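Local structure of enoyl-CoA hydratase (Mycolicibacterium smegmatis, 7MCM) at residues I10-R15 with T50-V55; D37-A42 with P99-R104. The protein probably catalyses the reversible hydration of trans-2-enoyl-CoA to (3S)-3-hydroxyacyl-CoA, a step of fatty acid oxidation. All blocks are in the same frame, centred on the assembly; numbering follows the deposited sequence.

Interaction 1: I10-R15 with T50-V55; sequences IDRAGR and TDISVV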
ATOM      1  N   ILE B  10      25.653   0.815 -28.479  1.00 48.31           N
ATOM      2  CA  ILE B  10      25.289   2.098 -27.890  1.00 51.19           C
ATOM      3  C   ILE B  10      25.797   3.214 -28.788  1.00 47.24           C
ATOM      4  O   ILE B  10      27.004   3.326 -29.025  1.00 51.00           O
ATOM      5  CB  ILE B  10      25.803   2.234 -26.452  1.00 50.56           C
ATOM      6  CG1 ILE B  10      25.124   1.166 -25.582  1.00 49.18           C
ATOM      7  CG2 ILE B  10      25.462   3.605 -25.904  1.00 44.61           C
ATOM      8  CD1 ILE B  10      25.626   1.102 -24.175  1.00 54.82           C
ATOM      9  N   ASP B  11      24.863   3.998 -29.331  1.00 47.69           N
ATOM     10  CA  ASP B  11      25.134   5.148 -30.187  1.00 52.05           C
ATOM     11  C   ASP B  11      24.683   6.406 -29.465  1.00 49.98           C
ATOM     12  O   ASP B  11      23.664   6.388 -28.776  1.00 44.31           O
ATOM     13  CB  ASP B  11      24.362   5.056 -31.509  1.00 54.10           C
ATOM     14  CG  ASP B  11      24.746   3.848 -32.336  1.00 61.36           C
ATOM     15  OD1 ASP B  11      25.939   3.484 -32.344  1.00 68.60           O
ATOM     16  OD2 ASP B  11      23.846   3.258 -32.972  1.00 60.04           O
ATOM     17  N   ARG B  12      25.435   7.490 -29.592  1.00 49.83           N
ATOM     18  CA  ARG B  12      24.999   8.762 -29.027  1.00 53.82           C
ATOM     19  C   ARG B  12      24.835   9.817 -30.109  1.00 57.22           C
ATOM     20  O   ARG B  12      25.696   9.961 -30.980  1.00 52.77           O
ATOM     21  CB  ARG B  12      25.956   9.289 -27.969  1.00 61.54           C
ATOM     22  CG  ARG B  12      25.398  10.531 -27.262  1.00 66.70           C
ATOM     23  CD  ARG B  12      26.344  10.983 -26.196  1.00 70.72           C
ATOM     24  NE  ARG B  12      26.657   9.840 -25.350  1.00 75.44           N
ATOM     25  CZ  ARG B  12      27.589   9.830 -24.409  1.00 77.64           C
ATOM     26  NH1 ARG B  12      28.328  10.900 -24.157  1.00 78.27           N
ATOM     27  NH2 ARG B  12      27.786   8.716 -23.708  1.00 72.50           N
ATOM     28  N   ALA B  13      23.746  10.587 -30.011  1.00 56.62           N
ATOM     29  CA  ALA B  13      23.489  11.741 -30.882  1.00 59.09           C
ATOM     30  C   ALA B  13      23.017  12.877 -29.975  1.00 50.94           C
ATOM     31  O   ALA B  13      21.824  12.994 -29.677  1.00 47.60           O
ATOM     32  CB  ALA B  13      22.455  11.408 -31.956  1.00 56.11           C
ATOM     33  N   GLY B  14      23.956  13.693 -29.508  1.00 56.87           N
ATOM     34  CA  GLY B  14      23.622  14.791 -28.615  1.00 51.59           C
ATOM     35  C   GLY B  14      23.240  14.285 -27.239  1.00 48.25           C
ATOM     36  O   GLY B  14      24.045  13.618 -26.581  1.00 56.93           O
ATOM     37  N   ARG B  15      22.011  14.554 -26.804  1.00 44.42           N
ATOM     38  CA  ARG B  15      21.518  14.063 -25.523  1.00 42.77           C
ATOM     39  C   ARG B  15      20.711  12.776 -25.656  1.00 44.33           C
ATOM     40  O   ARG B  15      20.098  12.328 -24.677  1.00 38.03           O
ATOM     41  CB  ARG B  15      20.686  15.137 -24.830  1.00 46.08           C
ATOM     42  CG  ARG B  15      21.333  16.500 -24.905  1.00 47.06           C
ATOM     43  CD  ARG B  15      20.649  17.502 -24.006  1.00 58.43           C
ATOM     44  NE  ARG B  15      21.311  17.513 -22.708  1.00 57.44           N
ATOM     45  CZ  ARG B  15      22.048  18.514 -22.249  1.00 67.22           C
ATOM     46  NH1 ARG B  15      22.221  19.625 -22.951  1.00 72.15           N
ATOM     47  NH2 ARG B  15      22.656  18.385 -21.071  1.00 66.79           N
ATOM     48  N   THR B  50      25.298  12.871 -17.023  1.00 52.60           N
ATOM     49  CA  THR B  50      24.210  13.838 -16.920  1.00 54.50           C
ATOM     50  C   THR B  50      23.925  14.569 -18.230  1.00 53.43           C
ATOM     51  O   THR B  50      22.892  15.236 -18.333  1.00 56.30           O
ATOM     52  CB  THR B  50      24.505  14.831 -15.804  1.00 53.57           C
ATOM     53  OG1 THR B  50      25.716  15.544 -16.096  1.00 55.93           O
ATOM     54  CG2 THR B  50      24.631  14.102 -14.470  1.00 51.33           C
ATOM     55  N   ASP B  51      24.780  14.432 -19.240  1.00 52.78           N
ATOM     56  CA  ASP B  51      24.454  14.994 -20.545  1.00 57.25           C
ATOM     57  C   ASP B  51      23.341  14.205 -21.239  1.00 53.12           C
ATOM     58  O   ASP B  51      22.629  14.765 -22.081  1.00 60.33           O
ATOM     59  CB  ASP B  51      25.708  15.035 -21.423  1.00 61.50           C
ATOM     60  CG  ASP B  51      26.789  15.985 -20.890  1.00 74.42           C
ATOM     61  OD1 ASP B  51      26.463  16.999 -20.227  1.00 66.74           O
ATOM     62  OD2 ASP B  51      27.981  15.700 -21.133  1.00 76.14           O
ATOM     63  N   ILE B  52      23.170  12.925 -20.903  1.00 44.06           N
ATOM     64  CA  ILE B  52      22.164  12.076 -21.541  1.00 42.20           C
ATOM     65  C   ILE B  52      20.784  12.344 -20.944  1.00 44.63           C
ATOM     66  O   ILE B  52      20.617  12.384 -19.718  1.00 42.53           O
ATOM     67  CB  ILE B  52      22.534  10.588 -21.397  1.00 42.22           C
ATOM     68  CG1 ILE B  52      23.946  10.323 -21.923  1.00 48.29           C
ATOM     69  CG2 ILE B  52      21.501   9.700 -22.104  1.00 39.69           C
ATOM     70  CD1 ILE B  52      24.104  10.594 -23.387  1.00 51.76           C
ATOM     71  N   SER B  53      19.778  12.475 -21.810  1.00 34.97           N
ATOM     72  CA  SER B  53      18.418  12.772 -21.380  1.00 39.25           C
ATOM     73  C   SER B  53      17.368  11.789 -21.873  1.00 34.25           C
ATOM     74  O   SER B  53      16.276  11.759 -21.304  1.00 37.78           O
ATOM     75  CB  SER B  53      18.000  14.183 -21.835  1.00 36.79           C
ATOM     76  OG  SER B  53      18.613  15.180 -21.040  1.00 42.21           O
ATOM     77  N   VAL B  54      17.639  11.024 -22.930  1.00 33.20           N
ATOM     78  CA  VAL B  54      16.670  10.091 -23.509  1.00 34.87           C
ATOM     79  C   VAL B  54      17.438   8.889 -24.044  1.00 37.87           C
ATOM     80  O   VAL B  54      18.531   9.043 -24.600  1.00 31.69           O
ATOM     81  CB  VAL B  54      15.848  10.729 -24.654  1.00 30.37           C
ATOM     82  CG1 VAL B  54      14.705   9.814 -25.063  1.00 28.99           C
ATOM     83  CG2 VAL B  54      15.321  12.091 -24.278  1.00 39.25           C
ATOM     84  N   VAL B  55      16.850   7.700 -23.891  1.00 32.71           N
ATOM     85  CA  VAL B  55      17.331   6.466 -24.519  1.00 34.00           C
ATOM     86  C   VAL B  55      16.252   5.978 -25.470  1.00 28.95           C
ATOM     87  O   VAL B  55      15.069   5.962 -25.113  1.00 29.33           O
ATOM     88  CB  VAL B  55      17.679   5.374 -23.481  1.00 27.23           C
ATOM     89  CG1 VAL B  55      17.832   3.984 -24.139  1.00 28.72           C
ATOM     90  CG2 VAL B  55      18.949   5.724 -22.741  1.00 30.77           C
TER
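The carbonyl oxygen of Arg-15 is gripped by two consecutive backbone amides. Ser-53 N gives it a nearly straight bond, N to Arg-15 O 2.9 Å with an N-H...O angle of 172°, and Val-54 N a longer one of 3.3 Å to the same O; both donors lie in the carbonyl plane. The Arg-15 side chain then runs over the Asp-51 backbone: CG lies anti to its own carbonyl carbon (chi1 -44°), the chain bends at chi3, and NE makes a weak, bent bond to Asp-51 O at 3.1 Å. The Asp-51 carboxylate adds only a charge attraction, OD1 standing 4.1 Å from Arg-15 NH2 and well out of the guanidinium plane. Ile-52 puts CD1 over one face of the Arg-12 guanidinium, offset toward its rim and 3.3 Å from NE; Arg-12 NH1 is salt-bridged to Asp-49. Ala-213 of helix 213-226 packs on Arg-15 and Ser-53. The contact ties the turn of the 8-13/16-21 beta hairpin to the loop that leads from helix 33-48 into strand 54-59, where 16-21 and 54-59 begin to run parallel in the sheet of the crotonase fold.

Interaction 2: D37-A42 with P99-R104; sequences DAFDAA and PRALQR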
ATOM      1  N   ASP B  37      24.223  -8.380 -18.573  1.00 43.07           N
ATOM      2  CA  ASP B  37      25.351  -7.600 -18.070  1.00 42.67           C
ATOM      3  C   ASP B  37      25.499  -6.275 -18.817  1.00 42.50           C
ATOM      4  O   ASP B  37      25.761  -5.236 -18.203  1.00 44.52           O
ATOM      5  CB  ASP B  37      26.641  -8.415 -18.189  1.00 45.70           C
ATOM      6  CG  ASP B  37      26.702  -9.573 -17.213  1.00 50.33           C
ATOM      7  OD1 ASP B  37      25.948  -9.567 -16.218  1.00 54.80           O
ATOM      8  OD2 ASP B  37      27.513 -10.494 -17.445  1.00 53.58           O
ATOM      9  N   ALA B  38      25.361  -6.297 -20.148  1.00 42.36           N
ATOM     10  CA  ALA B  38      25.487  -5.074 -20.939  1.00 40.58           C
ATOM     11  C   ALA B  38      24.347  -4.100 -20.648  1.00 37.97           C
ATOM     12  O   ALA B  38      24.545  -2.881 -20.642  1.00 36.47           O
ATOM     13  CB  ALA B  38      25.508  -5.421 -22.425  1.00 37.75           C
ATOM     14  N   PHE B  39      23.144  -4.626 -20.428  1.00 38.14           N
ATOM     15  CA  PHE B  39      22.006  -3.773 -20.117  1.00 36.90           C
ATOM     16  C   PHE B  39      22.198  -3.104 -18.762  1.00 38.67           C
ATOM     17  O   PHE B  39      21.979  -1.895 -18.627  1.00 39.71           O
ATOM     18  CB  PHE B  39      20.719  -4.600 -20.172  1.00 33.34           C
ATOM     19  CG  PHE B  39      19.459  -3.772 -20.219  1.00 33.71           C
ATOM     20  CD1 PHE B  39      19.012  -3.233 -21.416  1.00 32.31           C
ATOM     21  CD2 PHE B  39      18.722  -3.550 -19.075  1.00 38.11           C
ATOM     22  CE1 PHE B  39      17.853  -2.473 -21.472  1.00 34.28           C
ATOM     23  CE2 PHE B  39      17.556  -2.782 -19.112  1.00 39.16           C
ATOM     24  CZ  PHE B  39      17.124  -2.245 -20.315  1.00 39.52           C
ATOM     25  N   ASP B  40      22.641  -3.868 -17.757  1.00 38.63           N
ATOM     26  CA  ASP B  40      23.042  -3.273 -16.484  1.00 45.33           C
ATOM     27  C   ASP B  40      24.039  -2.140 -16.695  1.00 41.22           C
ATOM     28  O   ASP B  40      23.849  -1.031 -16.190  1.00 37.56           O
ATOM     29  CB  ASP B  40      23.651  -4.334 -15.565  1.00 43.42           C
ATOM     30  CG  ASP B  40      22.634  -4.970 -14.643  1.00 48.87           C
ATOM     31  OD1 ASP B  40      21.608  -4.331 -14.323  1.00 51.60           O
ATOM     32  OD2 ASP B  40      22.864  -6.125 -14.231  1.00 56.97           O
ATOM     33  N   ALA B  41      25.114  -2.408 -17.444  1.00 43.28           N
ATOM     34  CA  ALA B  41      26.161  -1.403 -17.633  1.00 40.17           C
ATOM     35  C   ALA B  41      25.628  -0.167 -18.355  1.00 39.91           C
ATOM     36  O   ALA B  41      25.968   0.964 -17.993  1.00 41.80           O
ATOM     37  CB  ALA B  41      27.337  -2.006 -18.400  1.00 44.45           C
ATOM     38  N   ALA B  42      24.783  -0.363 -19.375  1.00 41.40           N
ATOM     39  CA  ALA B  42      24.252   0.764 -20.137  1.00 38.05           C
ATOM     40  C   ALA B  42      23.390   1.665 -19.264  1.00 40.08           C
ATOM     41  O   ALA B  42      23.480   2.896 -19.351  1.00 39.95           O
ATOM     42  CB  ALA B  42      23.454   0.260 -21.340  1.00 31.83           C
ATOM     43  N   PRO B  99      14.302  -5.933 -15.641  1.00 41.60           N
ATOM     44  CA  PRO B  99      13.289  -5.042 -15.055  1.00 38.27           C
ATOM     45  C   PRO B  99      13.845  -4.158 -13.959  1.00 37.36           C
ATOM     46  O   PRO B  99      13.512  -2.969 -13.888  1.00 38.62           O
ATOM     47  CB  PRO B  99      12.244  -6.017 -14.496  1.00 47.09           C
ATOM     48  CG  PRO B  99      12.474  -7.274 -15.199  1.00 40.70           C
ATOM     49  CD  PRO B  99      13.890  -7.347 -15.574  1.00 46.72           C
ATOM     50  N   ARG B 100      14.703  -4.711 -13.102  1.00 38.38           N
ATOM     51  CA  ARG B 100      15.256  -3.922 -12.013  1.00 38.99           C
ATOM     52  C   ARG B 100      16.185  -2.842 -12.545  1.00 40.35           C
ATOM     53  O   ARG B 100      16.261  -1.754 -11.964  1.00 40.80           O
ATOM     54  CB  ARG B 100      15.993  -4.828 -11.027  1.00 39.64           C
ATOM     55  CG  ARG B 100      15.072  -5.814 -10.310  1.00 41.55           C
ATOM     56  CD  ARG B 100      15.754  -6.479  -9.136  1.00 48.69           C
ATOM     57  NE  ARG B 100      14.895  -7.489  -8.529  1.00 55.79           N
ATOM     58  CZ  ARG B 100      13.915  -7.225  -7.674  1.00 57.77           C
ATOM     59  NH1 ARG B 100      13.634  -5.983  -7.307  1.00 47.96           N
ATOM     60  NH2 ARG B 100      13.182  -8.230  -7.197  1.00 52.64           N
ATOM     61  N   ALA B 101      16.892  -3.118 -13.645  1.00 37.48           N
ATOM     62  CA  ALA B 101      17.735  -2.089 -14.251  1.00 42.71           C
ATOM     63  C   ALA B 101      16.894  -0.923 -14.762  1.00 45.22           C
ATOM     64  O   ALA B 101      17.214   0.250 -14.518  1.00 40.44           O
ATOM     65  CB  ALA B 101      18.582  -2.695 -15.372  1.00 40.85           C
ATOM     66  N   LEU B 102      15.791  -1.224 -15.454  1.00 40.18           N
ATOM     67  CA  LEU B 102      14.935  -0.156 -15.957  1.00 40.85           C
ATOM     68  C   LEU B 102      14.318   0.627 -14.814  1.00 41.49           C
ATOM     69  O   LEU B 102      14.074   1.832 -14.945  1.00 45.22           O
ATOM     70  CB  LEU B 102      13.857  -0.748 -16.863  1.00 44.72           C
ATOM     71  CG  LEU B 102      14.258  -0.792 -18.331  1.00 42.67           C
ATOM     72  CD1 LEU B 102      13.133  -1.385 -19.135  1.00 34.14           C
ATOM     73  CD2 LEU B 102      14.626   0.609 -18.832  1.00 32.72           C
ATOM     74  N   GLN B 103      14.093  -0.037 -13.675  1.00 40.02           N
ATOM     75  CA  GLN B 103      13.555   0.634 -12.499  1.00 41.54           C
ATOM     76  C   GLN B 103      14.520   1.655 -11.937  1.00 42.64           C
ATOM     77  O   GLN B 103      14.085   2.634 -11.331  1.00 40.33           O
ATOM     78  CB  GLN B 103      13.225  -0.382 -11.404  1.00 42.57           C
ATOM     79  CG  GLN B 103      11.889  -1.088 -11.532  1.00 55.37           C
ATOM     80  CD  GLN B 103      10.720  -0.114 -11.506  1.00 59.23           C
ATOM     81  OE1 GLN B 103      10.080   0.151 -12.528  1.00 57.81           O
ATOM     82  NE2 GLN B 103      10.432   0.423 -10.318  1.00 58.82           N
ATOM     83  N   ARG B 104      15.821   1.424 -12.068  1.00 42.55           N
ATOM     84  CA  ARG B 104      16.785   2.396 -11.583  1.00 41.45           C
ATOM     85  C   ARG B 104      17.292   3.315 -12.688  1.00 40.98           C
ATOM     86  O   ARG B 104      18.096   4.215 -12.407  1.00 40.18           O
ATOM     87  CB  ARG B 104      17.947   1.689 -10.872  1.00 44.19           C
ATOM     88  CG  ARG B 104      18.927   1.018 -11.793  1.00 47.10           C
ATOM     89  CD  ARG B 104      20.168   0.493 -11.055  1.00 49.96           C
ATOM     90  NE  ARG B 104      21.090  -0.135 -11.998  1.00 44.71           N
ATOM     91  CZ  ARG B 104      21.019  -1.410 -12.365  1.00 50.35           C
ATOM     92  NH1 ARG B 104      20.116  -2.231 -11.848  1.00 45.03           N
ATOM     93  NH2 ARG B 104      21.873  -1.873 -13.277  1.00 49.83           N
TER
HETATM   94  O   HOH W   1      19.654  -4.983 -12.649  1.00 44.99           O
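Helices 37-42 and 99-104 run almost parallel, their N-to-C directions 6° apart and their axes 9.5 Å from each other, with Asp-40 and Ala-101 facing at a CA-CA distance of 5.9 Å. The CB of Ala-101 points into the interface and is met by two side chains of the other helix, at 3.8 Å by Phe-39 CD2 and at 3.6 Å by Asp-40 OD1. With CG anti to the backbone N, the Phe-39 ring comes to the facing helix edge first: Leu-102 CG lies in the ring plane, 3.8 Å from CZ, the two side chains crossing at about a right angle.

Beside this apolar patch lies a salt bridge. Arg-104 NH2 donates to Asp-40 OD1 over 2.7 Å, with a nearly straight N-H...O angle of 168°. The oxygen lies close to the guanidinium plane, but the nitrogen comes to it from above the carboxylate plane, the two planes being 38° apart. Arg-104 is extended from CG to NE, which carries the guanidinium over to the aspartate. A water closes a ring with this pair, donating to Asp-40 OD1 and accepting from Arg-104 NH1, so OD1 receives two bonds. Further ion pairs fix both groups: Asp-40 OD2 is bound by Arg-97, which also holds Asp-37, while Arg-104 NE pairs with Asp-44 one turn further along helix 33-48. These opposite charges would be expected to keep both side chains ionised.

Leu-8 of strand 8-13 packs on Phe-39, and Leu-124 and Met-127 of helix 120-127 pack on Leu-102; Arg-100 extends to Asp-232 of the second subunit, so helix 97-104 lies between helix 33-48 and that neighbour.

Overall arrangement
The centres of interactions 1 and 2 lie about 16 Å apart, and the two contacts meet where Ile-10 CD1 packs on Ala-42 CB at 3.7 Å, strand 8-13 against helix 33-48. Along the chain their segments alternate: 10-15, 37-42, 50-55, 99-104. Helix 33-48 passes through interaction 2 and then leads the chain to the loop of interaction 1, strand 54-59 follows, and helix 97-104 returns to the first helix. Interaction 1 is partly buried, at one end of the strands of the six-stranded sheet, whereas interaction 2 is a buried helix pair. Together they join the N-terminal hairpin, the sheet and two of the helices packed beside it within one crotonase-family subunit of a six-chain assembly.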